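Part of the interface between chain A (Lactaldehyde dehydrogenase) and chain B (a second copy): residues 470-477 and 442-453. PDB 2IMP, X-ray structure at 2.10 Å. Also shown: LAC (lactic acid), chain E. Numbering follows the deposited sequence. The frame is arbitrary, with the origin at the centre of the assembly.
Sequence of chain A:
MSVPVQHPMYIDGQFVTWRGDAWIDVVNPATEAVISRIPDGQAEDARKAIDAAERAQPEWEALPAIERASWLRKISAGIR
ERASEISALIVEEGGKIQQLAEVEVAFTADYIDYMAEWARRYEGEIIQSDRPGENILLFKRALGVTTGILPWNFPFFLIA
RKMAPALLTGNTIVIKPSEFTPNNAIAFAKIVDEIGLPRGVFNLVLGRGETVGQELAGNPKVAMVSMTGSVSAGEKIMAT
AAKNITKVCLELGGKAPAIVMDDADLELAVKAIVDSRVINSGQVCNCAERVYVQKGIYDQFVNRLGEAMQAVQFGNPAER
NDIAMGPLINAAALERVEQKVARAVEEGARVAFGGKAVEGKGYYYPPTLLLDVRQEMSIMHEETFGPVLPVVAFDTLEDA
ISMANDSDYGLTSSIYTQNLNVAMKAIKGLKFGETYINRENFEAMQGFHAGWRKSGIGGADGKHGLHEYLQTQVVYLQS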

ATOM      1  N   LEU A 470       0.895  -0.343  16.098  1.00 10.83           N
ATOM      2  CA  LEU A 470       0.403   0.954  15.692  1.00 10.69           C
ATOM      3  C   LEU A 470      -1.121   1.012  15.666  1.00  9.91           C
ATOM      4  O   LEU A 470      -1.784   0.006  15.449  1.00  9.81           O
ATOM      5  CB  LEU A 470       0.930   1.298  14.297  1.00 10.26           C
ATOM      6  CG  LEU A 470       2.427   1.592  14.170  1.00  9.46           C
ATOM      7  CD1 LEU A 470       2.850   1.515  12.703  1.00  9.46           C
ATOM      8  CD2 LEU A 470       2.722   2.968  14.763  1.00  7.28           C
ATOM      9  N   GLN A 471      -1.657   2.188  15.937  1.00 11.00           N
ATOM     10  CA  GLN A 471      -3.084   2.398  15.866  1.00 11.88           C
ATOM     11  C   GLN A 471      -3.367   3.678  15.087  1.00 12.22           C
ATOM     12  O   GLN A 471      -2.503   4.550  14.979  1.00  9.73           O
ATOM     13  CB  GLN A 471      -3.725   2.447  17.259  1.00 10.98           C
ATOM     14  CG  GLN A 471      -3.295   3.598  18.146  1.00 14.66           C
ATOM     15  CD  GLN A 471      -3.847   3.447  19.557  1.00 17.41           C
ATOM     16  OE1 GLN A 471      -4.839   2.744  19.776  1.00 13.24           O
ATOM     17  NE2 GLN A 471      -3.214   4.113  20.517  1.00 17.81           N
ATOM     18  N   THR A 472      -4.567   3.785  14.553  1.00  9.62           N
ATOM     19  CA  THR A 472      -4.886   4.929  13.737  1.00 12.10           C
ATOM     20  C   THR A 472      -5.606   6.091  14.407  1.00 10.53           C
ATOM     21  O   THR A 472      -6.391   5.919  15.340  1.00 10.62           O
ATOM     22  CB  THR A 472      -5.737   4.495  12.531  1.00 12.19           C
ATOM     23  OG1 THR A 472      -6.954   3.903  13.005  1.00 14.80           O
ATOM     24  CG2 THR A 472      -4.988   3.470  11.696  1.00 11.65           C
ATOM     25  N   GLN A 473      -5.273   7.280  13.926  1.00 10.99           N
ATOM     26  CA  GLN A 473      -5.939   8.498  14.337  1.00 11.05           C
ATOM     27  C   GLN A 473      -6.447   9.196  13.066  1.00 12.09           C
ATOM     28  O   GLN A 473      -5.655   9.736  12.285  1.00 10.18           O
ATOM     29  CB  GLN A 473      -5.021   9.458  15.114  1.00 10.95           C
ATOM     30  CG  GLN A 473      -5.679  10.845  15.311  1.00 11.13           C
ATOM     31  CD  GLN A 473      -4.782  11.866  15.991  1.00 14.59           C
ATOM     32  OE1 GLN A 473      -3.561  11.822  15.855  1.00 16.54           O
ATOM     33  NE2 GLN A 473      -5.389  12.808  16.713  1.00 13.49           N
ATOM     34  N   VAL A 474      -7.751   9.113  12.835  1.00 11.41           N
ATOM     35  CA  VAL A 474      -8.335   9.731  11.661  1.00  9.70           C
ATOM     36  C   VAL A 474      -8.776  11.174  11.903  1.00 11.07           C
ATOM     37  O   VAL A 474      -9.666  11.446  12.722  1.00 11.25           O
ATOM     38  CB  VAL A 474      -9.530   8.904  11.132  1.00 10.75           C
ATOM     39  CG1 VAL A 474     -10.119   9.565   9.895  1.00  7.60           C
ATOM     40  CG2 VAL A 474      -9.070   7.492  10.793  1.00  8.53           C
ATOM     41  N   VAL A 475      -8.128  12.089  11.196  1.00  9.50           N
ATOM     42  CA  VAL A 475      -8.433  13.499  11.324  1.00 12.30           C
ATOM     43  C   VAL A 475      -9.264  14.082  10.166  1.00 13.62           C
ATOM     44  O   VAL A 475      -8.858  14.028   9.001  1.00 15.41           O
ATOM     45  CB  VAL A 475      -7.138  14.335  11.450  1.00 11.97           C
ATOM     46  CG1 VAL A 475      -7.483  15.804  11.666  1.00 10.38           C
ATOM     47  CG2 VAL A 475      -6.294  13.808  12.610  1.00 12.54           C
ATOM     48  N   TYR A 476     -10.435  14.607  10.506  1.00 12.77           N
ATOM     49  CA  TYR A 476     -11.287  15.238   9.515  1.00 14.24           C
ATOM     50  C   TYR A 476     -11.102  16.761   9.565  1.00 16.53           C
ATOM     51  O   TYR A 476     -11.717  17.457  10.377  1.00 14.09           O
ATOM     52  CB  TYR A 476     -12.758  14.878   9.748  1.00 12.16           C
ATOM     53  CG  TYR A 476     -13.093  13.413   9.552  1.00 11.98           C
ATOM     54  CD1 TYR A 476     -12.834  12.476  10.550  1.00 11.52           C
ATOM     55  CD2 TYR A 476     -13.694  12.965   8.372  1.00 12.12           C
ATOM     56  CE1 TYR A 476     -13.173  11.130  10.386  1.00  9.03           C
ATOM     57  CE2 TYR A 476     -14.032  11.619   8.197  1.00 13.05           C
ATOM     58  CZ  TYR A 476     -13.767  10.708   9.212  1.00 12.55           C
ATOM     59  OH  TYR A 476     -14.099   9.379   9.052  1.00 12.36           O
ATOM     60  N   LEU A 477     -10.204  17.247   8.720  1.00 18.76           N
ATOM     61  CA  LEU A 477      -9.895  18.662   8.661  1.00 22.85           C
ATOM     62  C   LEU A 477     -10.793  19.432   7.671  1.00 26.23           C
ATOM     63  O   LEU A 477     -10.565  19.407   6.462  1.00 24.57           O
ATOM     64  CB  LEU A 477      -8.418  18.826   8.292  1.00 22.09           C
ATOM     65  CG  LEU A 477      -7.795  20.220   8.335  1.00 24.81           C
ATOM     66  CD1 LEU A 477      -8.172  20.928   9.625  1.00 26.27           C
ATOM     67  CD2 LEU A 477      -6.284  20.084   8.223  1.00 24.56           C
TER
HETATM   68  C   LAC E 508     -21.214   4.936  15.390  0.52 43.24           C
HETATM   69  CA  LAC E 508     -22.213   4.277  16.293  0.52 43.22           C
HETATM   70  CB  LAC E 508     -23.503   3.985  15.507  0.52 43.15           C
HETATM   71  O   LAC E 508     -20.138   4.386  15.155  0.52 44.13           O
HETATM   72  OHN LAC E 508     -21.697   3.022  16.766  0.52 42.25           O
HETATM   73  OXT LAC E 508     -21.487   6.141  14.879  0.52 43.85           O
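Chain B 442-453: FEAMQGFHAGWR

How does the backbone of chain B run past chain A? The chain A stretch is an extended strand, and chain B passes it mostly as loop, becoming strand only at B:Trp452 and B:Arg453. The two run in opposite senses: A:Gln471 is nearest to B:Trp452 (CA to CA 8.0 Å), A:Thr472 to B:Ala450 (CA to CA 7.4 Å), A:Val474 to B:Phe448 (CA to CA 6.8 Å) and A:Tyr476 to B:Glu443 (CA to CA 8.7 Å). A type I turn from B:Ala444 to B:Gly447, closed by a hydrogen bond from B:Gly447 N to B:Ala444 O at 3.0 Å, interrupts the extended path. After it, B:Phe448 to B:Gly451 have the phi and psi values of extended chain. No direct hydrogen bond joins backbone to backbone across the contact, so side chains and water fill the space between the two chains.

Which direct hydrogen bonds hold the two stretches together? There are two, and each pairs a side chain with the backbone of the other copy. B:Trp452 NE1 donates to A:Thr472 O at 3.0 Å; the angle of 173° is almost straight, and the carbonyl oxygen lies at the edge of the indole, near its plane, where the N-H points. Toward the other end of the strand, B:Ala444 N donates to A:Tyr476 OH at 3.1 Å, so the phenol reaches the first residue of the turn. B:Gly447 lies close by, its CA 4.0 Å from A:Tyr476 OH. A CB there would point toward chain A and come within 2.5 Å of A:Tyr476 OH, a clash that the glycine avoids.

Where do side chains pack without hydrogen bonding? B:Trp452 offers one face to A:Gln471, whose CG lies 4.0 Å from the centroid of the five-membered ring in a CH-pi contact, while A:Gln471 NE2 comes to 3.2 Å from B:Trp452 CE3 over the same ring system. At B:Phe448 the approach is to the ring edge, where A:Thr472 OG1 lies 3.1 Å from CD2. A:Val474 CG2 packs 4.1 Å from B:Phe448 CB, and A:Tyr476 CE2 rests 4.0 Å from B:Ala444 CB, giving small apolar contacts between the polar ones.

What does water add? It spans the gap that the backbones leave open. Water 1 lies 2.7 Å from A:Tyr476 OH and accepts a weak hydrogen bond from B:Phe448 N at 3.1 Å. Water 2 links A:Thr472 OG1 to B:Phe448 O, with its oxygen 2.7 Å from each, and water 3 lies 2.9 Å from both A:Thr472 O and B:Ala450 O. Farther along, water 5 joins the chains through A:Gln471 OE1, to which it donates at 2.7 Å, and B:Arg453 N, from which it accepts at 3.1 Å. The bridges thus follow the strand from A:Tyr476 back to A:Gln471.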

ATOM      1  N   PHE B 442     -19.170  12.865  12.589  1.00 30.22           N
ATOM      2  CA  PHE B 442     -19.814  11.850  11.755  1.00 28.99           C
ATOM      3  C   PHE B 442     -18.809  11.169  10.791  1.00 26.68           C
ATOM      4  O   PHE B 442     -18.370  11.773   9.814  1.00 22.82           O
ATOM      5  CB  PHE B 442     -20.965  12.457  10.948  1.00 33.18           C
ATOM      6  CG  PHE B 442     -21.908  11.430  10.357  1.00 39.69           C
ATOM      7  CD1 PHE B 442     -22.987  11.827   9.575  1.00 42.72           C
ATOM      8  CD2 PHE B 442     -21.721  10.066  10.591  1.00 42.29           C
ATOM      9  CE1 PHE B 442     -23.871  10.884   9.035  1.00 45.54           C
ATOM     10  CE2 PHE B 442     -22.597   9.117  10.058  1.00 44.24           C
ATOM     11  CZ  PHE B 442     -23.672   9.526   9.277  1.00 45.83           C
ATOM     12  N   GLU B 443     -18.463   9.920  11.088  1.00 23.04           N
ATOM     13  CA  GLU B 443     -17.494   9.184  10.286  1.00 20.95           C
ATOM     14  C   GLU B 443     -17.909   8.848   8.837  1.00 19.62           C
ATOM     15  O   GLU B 443     -19.043   8.457   8.572  1.00 21.34           O
ATOM     16  CB  GLU B 443     -17.089   7.882  10.996  1.00 18.76           C
ATOM     17  CG  GLU B 443     -18.224   6.883  11.175  1.00 19.08           C
ATOM     18  CD  GLU B 443     -18.896   6.993  12.532  1.00 23.32           C
ATOM     19  OE1 GLU B 443     -19.143   8.131  12.991  1.00 22.45           O
ATOM     20  OE2 GLU B 443     -19.184   5.938  13.140  1.00 22.48           O
ATOM     21  N   ALA B 444     -16.964   9.016   7.922  1.00 16.72           N
ATOM     22  CA  ALA B 444     -17.184   8.700   6.521  1.00 15.95           C
ATOM     23  C   ALA B 444     -17.015   7.187   6.259  1.00 15.04           C
ATOM     24  O   ALA B 444     -16.239   6.521   6.956  1.00 13.42           O
ATOM     25  CB  ALA B 444     -16.204   9.491   5.653  1.00 16.26           C
ATOM     26  N   MET B 445     -17.731   6.651   5.274  1.00 12.60           N
ATOM     27  CA  MET B 445     -17.598   5.228   4.996  1.00 13.22           C
ATOM     28  C   MET B 445     -16.177   4.809   4.572  1.00 11.20           C
ATOM     29  O   MET B 445     -15.784   3.666   4.779  1.00  9.20           O
ATOM     30  CB  MET B 445     -18.626   4.769   3.954  1.00 14.65           C
ATOM     31  CG  MET B 445     -18.600   5.493   2.617  1.00 18.48           C
ATOM     32  SD  MET B 445     -20.044   5.009   1.614  1.00 22.19           S
ATOM     33  CE  MET B 445     -21.316   6.038   2.318  1.00 18.21           C
ATOM     34  N   GLN B 446     -15.421   5.746   4.001  1.00 10.76           N
ATOM     35  CA  GLN B 446     -14.051   5.458   3.587  1.00 11.17           C
ATOM     36  C   GLN B 446     -12.986   5.740   4.689  1.00 11.63           C
ATOM     37  O   GLN B 446     -11.785   5.608   4.450  1.00 11.05           O
ATOM     38  CB  GLN B 446     -13.679   6.239   2.315  1.00 10.42           C
ATOM     39  CG  GLN B 446     -13.663   7.756   2.472  1.00 12.18           C
ATOM     40  CD  GLN B 446     -14.991   8.400   2.102  1.00 13.24           C
ATOM     41  OE1 GLN B 446     -16.055   7.938   2.512  1.00 10.07           O
ATOM     42  NE2 GLN B 446     -14.930   9.477   1.326  1.00 13.28           N
ATOM     43  N   GLY B 447     -13.436   6.129   5.876  1.00 11.02           N
ATOM     44  CA  GLY B 447     -12.497   6.383   6.958  1.00 10.93           C
ATOM     45  C   GLY B 447     -12.255   5.111   7.754  1.00 11.65           C
ATOM     46  O   GLY B 447     -12.396   4.003   7.237  1.00 13.30           O
ATOM     47  N   PHE B 448     -11.865   5.258   9.011  1.00 11.89           N
ATOM     48  CA  PHE B 448     -11.647   4.105   9.871  1.00 10.66           C
ATOM     49  C   PHE B 448     -12.101   4.394  11.309  1.00 12.06           C
ATOM     50  O   PHE B 448     -11.412   5.067  12.077  1.00 12.99           O
ATOM     51  CB  PHE B 448     -10.169   3.663   9.846  1.00  8.38           C
ATOM     52  CG  PHE B 448      -9.914   2.316  10.512  1.00 10.89           C
ATOM     53  CD1 PHE B 448     -10.794   1.247  10.330  1.00  8.42           C
ATOM     54  CD2 PHE B 448      -8.770   2.107  11.284  1.00  9.50           C
ATOM     55  CE1 PHE B 448     -10.544  -0.010  10.906  1.00  7.85           C
ATOM     56  CE2 PHE B 448      -8.505   0.860  11.867  1.00 10.99           C
ATOM     57  CZ  PHE B 448      -9.399  -0.207  11.673  1.00  9.41           C
ATOM     58  N   HIS B 449     -13.305   3.930  11.619  1.00 13.31           N
ATOM     59  CA  HIS B 449     -13.891   4.092  12.937  1.00 13.88           C
ATOM     60  C   HIS B 449     -13.324   3.042  13.910  1.00 14.36           C
ATOM     61  O   HIS B 449     -13.797   1.904  13.962  1.00 13.12           O
ATOM     62  CB  HIS B 449     -15.407   3.934  12.842  1.00 14.90           C
ATOM     63  CG  HIS B 449     -16.158   4.471  14.023  1.00 16.51           C
ATOM     64  ND1 HIS B 449     -16.127   5.808  14.375  1.00 17.40           N
ATOM     65  CD2 HIS B 449     -17.013   3.876  14.881  1.00 13.88           C
ATOM     66  CE1 HIS B 449     -16.939   6.004  15.398  1.00 18.69           C
ATOM     67  NE2 HIS B 449     -17.490   4.851  15.725  1.00 16.97           N
ATOM     68  N   ALA B 450     -12.284   3.438  14.635  1.00 14.35           N
ATOM     69  CA  ALA B 450     -11.617   2.564  15.585  1.00 14.47           C
ATOM     70  C   ALA B 450     -11.259   3.301  16.888  1.00 14.89           C
ATOM     71  O   ALA B 450     -10.558   4.309  16.868  1.00 16.50           O
ATOM     72  CB  ALA B 450     -10.361   1.980  14.947  1.00 11.02           C
ATOM     73  N   GLY B 451     -11.744   2.786  18.008  1.00 17.06           N
ATOM     74  CA  GLY B 451     -11.493   3.452  19.269  1.00 14.67           C
ATOM     75  C   GLY B 451     -10.269   3.021  20.039  1.00 14.48           C
ATOM     76  O   GLY B 451      -9.873   1.857  20.021  1.00 13.60           O
ATOM     77  N   TRP B 452      -9.655   3.994  20.700  1.00 13.87           N
ATOM     78  CA  TRP B 452      -8.498   3.752  21.544  1.00 14.08           C
ATOM     79  C   TRP B 452      -8.946   3.309  22.953  1.00 13.18           C
ATOM     80  O   TRP B 452     -10.124   3.432  23.295  1.00 11.34           O
ATOM     81  CB  TRP B 452      -7.677   5.030  21.675  1.00 14.32           C
ATOM     82  CG  TRP B 452      -6.924   5.434  20.444  1.00 17.82           C
ATOM     83  CD1 TRP B 452      -7.277   5.206  19.143  1.00 16.70           C
ATOM     84  CD2 TRP B 452      -5.706   6.182  20.406  1.00 16.31           C
ATOM     85  NE1 TRP B 452      -6.349   5.764  18.297  1.00 16.66           N
ATOM     86  CE2 TRP B 452      -5.374   6.368  19.043  1.00 18.56           C
ATOM     87  CE3 TRP B 452      -4.858   6.707  21.389  1.00 17.54           C
ATOM     88  CZ2 TRP B 452      -4.230   7.069  18.641  1.00 17.60           C
ATOM     89  CZ3 TRP B 452      -3.716   7.403  20.988  1.00 19.33           C
ATOM     90  CH2 TRP B 452      -3.415   7.573  19.623  1.00 19.02           C
ATOM     91  N   ARG B 453      -8.013   2.805  23.750  1.00 13.03           N
ATOM     92  CA  ARG B 453      -8.333   2.370  25.099  1.00 12.73           C
ATOM     93  C   ARG B 453      -9.594   1.465  25.177  1.00 12.84           C
ATOM     94  O   ARG B 453      -9.702   0.508  24.415  1.00 14.17           O
ATOM     95  CB  ARG B 453      -8.469   3.602  26.010  1.00 12.71           C
ATOM     96  CG  ARG B 453      -7.180   4.440  26.077  1.00 13.32           C
ATOM     97  CD  ARG B 453      -7.277   5.625  27.047  1.00 12.67           C
ATOM     98  NE  ARG B 453      -8.106   6.721  26.540  1.00 13.68           N
ATOM     99  CZ  ARG B 453      -7.748   7.540  25.555  1.00 14.37           C
ATOM    100  NH1 ARG B 453      -6.571   7.396  24.959  1.00 12.20           N
ATOM    101  NH2 ARG B 453      -8.564   8.516  25.170  1.00 14.57           N
TER
HETATM  102  O   HOH W   1     -13.466   7.327  10.743  1.00 11.63           O
HETATM  103  O   HOH W   2      -9.201   5.342  13.660  1.00 13.45           O
HETATM  104  O   HOH W   3      -7.828   3.524  16.126  1.00 26.15           O
HETATM  105  O   HOH W   4      -6.856   1.413  18.510  1.00 38.70           O
HETATM  106  O   HOH W   5      -5.489   1.866  22.218  1.00 17.22           O